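Local structure of transcriptional regulator, IclR family (Ruegeria sp. TM1040, 3R4K) at residues T94-H99 and V216-S221; P206-L211 and G247-P252. The protein probably regulates transcription as an IclR-family DNA-binding protein, with a helix-turn-helix domain joined to a GAF-like C-terminal domain that in relatives senses small effector molecules. All coordinates share one frame; numbering follows the deposited sequence.

Both contacts involve strand 210-219, next to strand 97-104 in the antiparallel sheet of the C-terminal domain, but they sit towards its two ends. Contact 1 pairs its last residues with the start of strand 97-104, while contact 2 sets the turn leading into it against the tail after helix 225-245. Their centres lie about 26 Å apart and their nearest atoms about 11 Å, without touching. Along the chain the segments alternate: 94-99, 206-211, 216-221, 247-252. Helix 225-245 follows the second segment of contact 1 and leads back to contact 2, so the two ends of one strand meet parts of the chain far apart in sequence.

Contact 1 of 2, residues T94-H99 and V216-S221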
loop_
_atom_site.group_PDB
_atom_site.type_symbol
_atom_site.label_atom_id
_atom_site.label_comp_id
_atom_site.label_asym_id
_atom_site.label_seq_id
_atom_site.Cartn_x
_atom_site.Cartn_y
_atom_site.Cartn_z
ATOM N N THR A 94 -16.007 23.443 12.564
ATOM C CA THR A 94 -17.080 23.025 13.479
ATOM C C THR A 94 -16.972 23.665 14.864
ATOM O O THR A 94 -17.968 23.710 15.599
ATOM C CB THR A 94 -17.073 21.500 13.631
ATOM O OG1 THR A 94 -15.825 21.093 14.209
ATOM C CG2 THR A 94 -17.299 20.774 12.309
ATOM N N GLY A 95 -15.770 24.101 15.229
ATOM C CA GLY A 95 -15.524 24.673 16.553
ATOM C C GLY A 95 -15.457 23.619 17.642
ATOM O O GLY A 95 -15.423 23.939 18.835
ATOM N N GLU A 96 -15.378 22.344 17.223
ATOM C CA GLU A 96 -15.381 21.184 18.105
ATOM C C GLU A 96 -14.160 20.273 17.919
ATOM O O GLU A 96 -13.396 20.441 16.980
ATOM C CB GLU A 96 -16.674 20.387 17.885
ATOM C CG GLU A 96 -17.937 21.207 18.106
ATOM C CD GLU A 96 -18.191 21.750 19.502
ATOM O OE1 GLU A 96 -17.500 21.320 20.454
ATOM O OE2 GLU A 96 -19.125 22.570 19.650
ATOM N N THR A 97 -13.969 19.326 18.855
ATOM C CA THR A 97 -12.876 18.357 18.841
ATOM C C THR A 97 -13.125 17.337 17.750
ATOM O O THR A 97 -14.226 16.800 17.652
ATOM C CB THR A 97 -12.764 17.685 20.224
ATOM O OG1 THR A 97 -12.521 18.712 21.191
ATOM C CG2 THR A 97 -11.659 16.593 20.281
ATOM N N THR A 98 -12.099 17.064 16.946
ATOM C CA THR A 98 -12.178 16.070 15.879
ATOM C C THR A 98 -11.178 14.952 16.169
ATOM O O THR A 98 -10.152 15.206 16.790
ATOM C CB THR A 98 -11.956 16.724 14.513
ATOM O OG1 THR A 98 -10.684 17.366 14.521
ATOM C CG2 THR A 98 -13.037 17.741 14.165
ATOM N N HIS A 99 -11.483 13.722 15.756
ATOM C CA HIS A 99 -10.556 12.619 15.971
ATOM C C HIS A 99 -10.692 11.521 14.928
ATOM O O HIS A 99 -11.777 11.271 14.396
ATOM C CB HIS A 99 -10.642 12.028 17.394
ATOM C CG HIS A 99 -11.962 11.456 17.784
ATOM N ND1 HIS A 99 -12.154 10.083 17.876
ATOM C CD2 HIS A 99 -13.093 12.089 18.179
ATOM C CE1 HIS A 99 -13.407 9.925 18.274
ATOM N NE2 HIS A 99 -14.011 11.108 18.476
ATOM N N VAL A 216 -16.424 14.014 14.954
ATOM C CA VAL A 216 -16.575 15.333 15.582
ATOM C C VAL A 216 -17.276 15.097 16.920
ATOM O O VAL A 216 -18.416 14.639 16.916
ATOM C CB VAL A 216 -17.348 16.339 14.663
ATOM C CG1 VAL A 216 -17.673 17.647 15.394
ATOM C CG2 VAL A 216 -16.563 16.615 13.386
ATOM N N ALA A 217 -16.582 15.342 18.047
ATOM C CA ALA A 217 -17.106 15.185 19.417
ATOM C C ALA A 217 -17.418 16.541 19.984
ATOM O O ALA A 217 -16.548 17.415 20.041
ATOM C CB ALA A 217 -16.110 14.459 20.303
ATOM N N ALA A 218 -18.659 16.739 20.383
ATOM C CA ALA A 218 -19.084 18.024 20.914
ATOM C C ALA A 218 -19.859 17.893 22.217
ATOM O O ALA A 218 -20.522 16.880 22.432
ATOM C CB ALA A 218 -19.950 18.714 19.881
ATOM N N PRO A 219 -19.864 18.923 23.084
ATOM C CA PRO A 219 -20.743 18.864 24.258
ATOM C C PRO A 219 -22.198 18.949 23.801
ATOM O O PRO A 219 -22.521 19.679 22.854
ATOM C CB PRO A 219 -20.348 20.108 25.063
ATOM C CG PRO A 219 -19.120 20.635 24.422
ATOM C CD PRO A 219 -19.176 20.224 23.009
ATOM N N THR A 220 -23.075 18.205 24.462
ATOM C CA THR A 220 -24.502 18.221 24.160
ATOM C C THR A 220 -25.046 19.667 24.246
ATOM O O THR A 220 -25.805 20.074 23.366
ATOM C CB THR A 220 -25.211 17.260 25.100
ATOM O OG1 THR A 220 -24.744 15.948 24.796
ATOM C CG2 THR A 220 -26.712 17.295 24.949
ATOM N N SER A 221 -24.586 20.452 25.240
ATOM C CA SER A 221 -24.982 21.851 25.469
ATOM C C SER A 221 -24.720 22.772 24.248
ATOM O O SER A 221 -25.356 23.823 24.140
ATOM C CB SER A 221 -24.274 22.413 26.707
ATOM O OG SER A 221 -22.866 22.555 26.562
HETATM O O HOH W 1 -15.484 19.583 21.441
#
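Val216 and Thr98 lie side by side where strands 97-104 and 210-219 run antiparallel in the sheet of this profilin-like, GAF-related domain. The pair is a non-hydrogen-bonded one, and the two side chains point the same way, with Val216 CG2 3.8 Å from Thr98 CG2. With chi1 at 172°, Val216 CG1 stands anti to the backbone N and packs against Glu96 CB at 3.8 Å; it also meets the tip of Thr94. Leu90 of helix 79-94 and Ile231 and Leu235 of helix 225-245 close over Val216, which identifies this as the face on which the helices pack.

Thr97 and Ala217 form the adjoining hydrogen-bonded pair, with side chains on the other face. Ala217 N donates to Thr97 O at 2.8 Å. The return bond, Thr97 N to Ala217 O, is weak at 3.4 Å. A water bridges the two strands here, accepting from Thr97 N while donating to Ala217 O and to Glu96 OE1. On this face Ala217 CB lies near the plane of the His99 ring, at its edge, 4.4 Å from NE2. Thr97 OG1 is bonded to Val123 O, and Met125 touches both Thr97 and His99.

Just before the strand the Glu96 chain bends at chi2 (-64°), and its carboxylate carbon CD packs on Ala218 CB at 3.5 Å. A salt bridge from OE1 to Arg222, added to the water bond, fixes this group and would probably favour its ionised form. Thr94 OG1, itself hydrogen-bonded to Leu90 O, accepts from Glu96 N in an ST turn as the chain leaves helix 79-94 through Gly95. Glu96 and Pro219 meet tip to tip, OE1 lying 3.2 Å from Pro219 CD.

Contact 2 of 2, residues P206-L211 and G247-P252; sequences PDRAVL and GGACPP
Ala249 O is approached by three carbons of Arg208: CA at 3.2 Å, in a CA-H...O contact with an angle of 164° at the hydrogen, and CB and CG a little farther off. Pro206 makes a more bent one, its CA lying 3.4 Å from Gly247 O (130° at the hydrogen), so weak C-H donors carry the polar pairing between 206-211 and 247-252. The Arg208 chain then runs across the tail: CG rests on Ala249 CB at 3.6 Å and CD on Cys250 O at 3.4 Å. A bend at chi3 (-70°) precedes the guanidinium, one face of which receives Pro252 CD, 3.4 Å from NH1; the two side chains cross at about a right angle. An alanine in place of Arg208 would probably open a gap along the tail, with Pro252 CD losing the guanidinium face and Ala249 CB and Cys250 O losing CG and CD. Gly205 adds a backbone bond to Ala249, and Ala71 of the second subunit packs on Pro206. An Asx turn, Ala209 N to Asp207 OD1, shapes the connection between antiparallel strands 196-204 and 210-219, a beta-hairpin, while Gly247 is the C-prime residue of the Schellman motif that ends helix 225-245.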
loop_
_atom_site.group_PDB
_atom_site.type_symbol
_atom_site.label_atom_id
_atom_site.label_comp_id
_atom_site.label_asym_id
_atom_site.label_seq_id
_atom_site.Cartn_x
_atom_site.Cartn_y
_atom_site.Cartn_z
ATOM N N PRO A 206 -7.578 1.838 0.198
ATOM C CA PRO A 206 -7.496 1.577 -1.257
ATOM C C PRO A 206 -8.226 0.307 -1.733
ATOM O O PRO A 206 -8.712 0.285 -2.868
ATOM C CB PRO A 206 -5.992 1.473 -1.514
ATOM C CG PRO A 206 -5.352 2.242 -0.400
ATOM C CD PRO A 206 -6.232 1.951 0.788
ATOM N N ASP A 207 -8.354 -0.712 -0.864
ATOM C CA ASP A 207 -9.030 -1.977 -1.154
ATOM C C ASP A 207 -10.575 -1.911 -0.957
ATOM O O ASP A 207 -11.249 -2.943 -1.095
ATOM C CB ASP A 207 -8.440 -3.095 -0.267
ATOM C CG ASP A 207 -8.562 -2.900 1.234
ATOM O OD1 ASP A 207 -8.877 -1.773 1.667
ATOM O OD2 ASP A 207 -8.285 -3.856 1.977
ATOM N N ARG A 208 -11.121 -0.707 -0.636
ATOM C CA ARG A 208 -12.554 -0.433 -0.394
ATOM C C ARG A 208 -13.049 -0.955 0.972
ATOM O O ARG A 208 -14.246 -0.852 1.257
ATOM C CB ARG A 208 -13.465 -0.983 -1.502
ATOM C CG ARG A 208 -13.267 -0.328 -2.838
ATOM C CD ARG A 208 -14.533 -0.335 -3.659
ATOM N NE ARG A 208 -14.899 -1.674 -4.117
ATOM C CZ ARG A 208 -15.865 -1.913 -4.996
ATOM N NH1 ARG A 208 -16.552 -0.905 -5.527
ATOM N NH2 ARG A 208 -16.135 -3.160 -5.374
ATOM N N ALA A 209 -12.151 -1.499 1.813
ATOM C CA ALA A 209 -12.534 -1.972 3.149
ATOM C C ALA A 209 -12.481 -0.815 4.126
ATOM O O ALA A 209 -11.651 0.097 3.964
ATOM C CB ALA A 209 -11.611 -3.090 3.607
ATOM N N VAL A 210 -13.367 -0.844 5.133
ATOM C CA VAL A 210 -13.425 0.177 6.174
ATOM C C VAL A 210 -12.120 0.077 7.025
ATOM O O VAL A 210 -11.757 -1.031 7.438
ATOM C CB VAL A 210 -14.756 0.076 6.998
ATOM C CG1 VAL A 210 -14.848 -1.203 7.823
ATOM C CG2 VAL A 210 -14.989 1.312 7.867
ATOM N N LEU A 211 -11.384 1.215 7.181
ATOM C CA LEU A 211 -10.125 1.346 7.951
ATOM C C LEU A 211 -10.342 1.833 9.375
ATOM O O LEU A 211 -9.557 1.534 10.287
ATOM C CB LEU A 211 -9.181 2.396 7.309
ATOM C CG LEU A 211 -8.433 2.097 6.063
ATOM C CD1 LEU A 211 -7.409 3.147 5.862
ATOM C CD2 LEU A 211 -7.741 0.750 6.133
ATOM N N GLY A 247 -5.545 7.378 -0.939
ATOM C CA GLY A 247 -5.889 6.625 -2.142
ATOM C C GLY A 247 -7.009 5.619 -1.965
ATOM O O GLY A 247 -7.047 4.590 -2.656
ATOM N N GLY A 248 -7.913 5.925 -1.039
ATOM C CA GLY A 248 -9.048 5.069 -0.723
ATOM C C GLY A 248 -10.151 5.084 -1.761
ATOM O O GLY A 248 -10.215 5.965 -2.618
ATOM N N ALA A 249 -11.011 4.073 -1.699
ATOM C CA ALA A 249 -12.171 3.929 -2.579
ATOM C C ALA A 249 -13.360 3.487 -1.751
ATOM O O ALA A 249 -13.217 2.640 -0.867
ATOM C CB ALA A 249 -11.888 2.935 -3.694
ATOM N N CYS A 250 -14.516 4.115 -1.998
ATOM C CA CYS A 250 -15.750 3.842 -1.274
ATOM C C CYS A 250 -16.439 2.625 -1.855
ATOM O O CYS A 250 -16.449 2.468 -3.074
ATOM C CB CYS A 250 -16.660 5.067 -1.300
ATOM S SG CYS A 250 -15.905 6.564 -0.589
ATOM N N PRO A 251 -17.047 1.752 -1.031
ATOM C CA PRO A 251 -17.792 0.618 -1.599
ATOM C C PRO A 251 -19.137 1.087 -2.202
ATOM O O PRO A 251 -19.571 2.189 -1.868
ATOM C CB PRO A 251 -17.977 -0.306 -0.393
ATOM C CG PRO A 251 -18.016 0.587 0.766
ATOM C CD PRO A 251 -17.164 1.783 0.438
ATOM N N PRO A 252 -19.805 0.318 -3.104
ATOM C CA PRO A 252 -21.081 0.808 -3.684
ATOM C C PRO A 252 -22.173 1.097 -2.642
ATOM O O PRO A 252 -22.963 2.033 -2.828
ATOM C CB PRO A 252 -21.510 -0.326 -4.634
ATOM C CG PRO A 252 -20.695 -1.517 -4.255
ATOM C CD PRO A 252 -19.422 -0.997 -3.671
#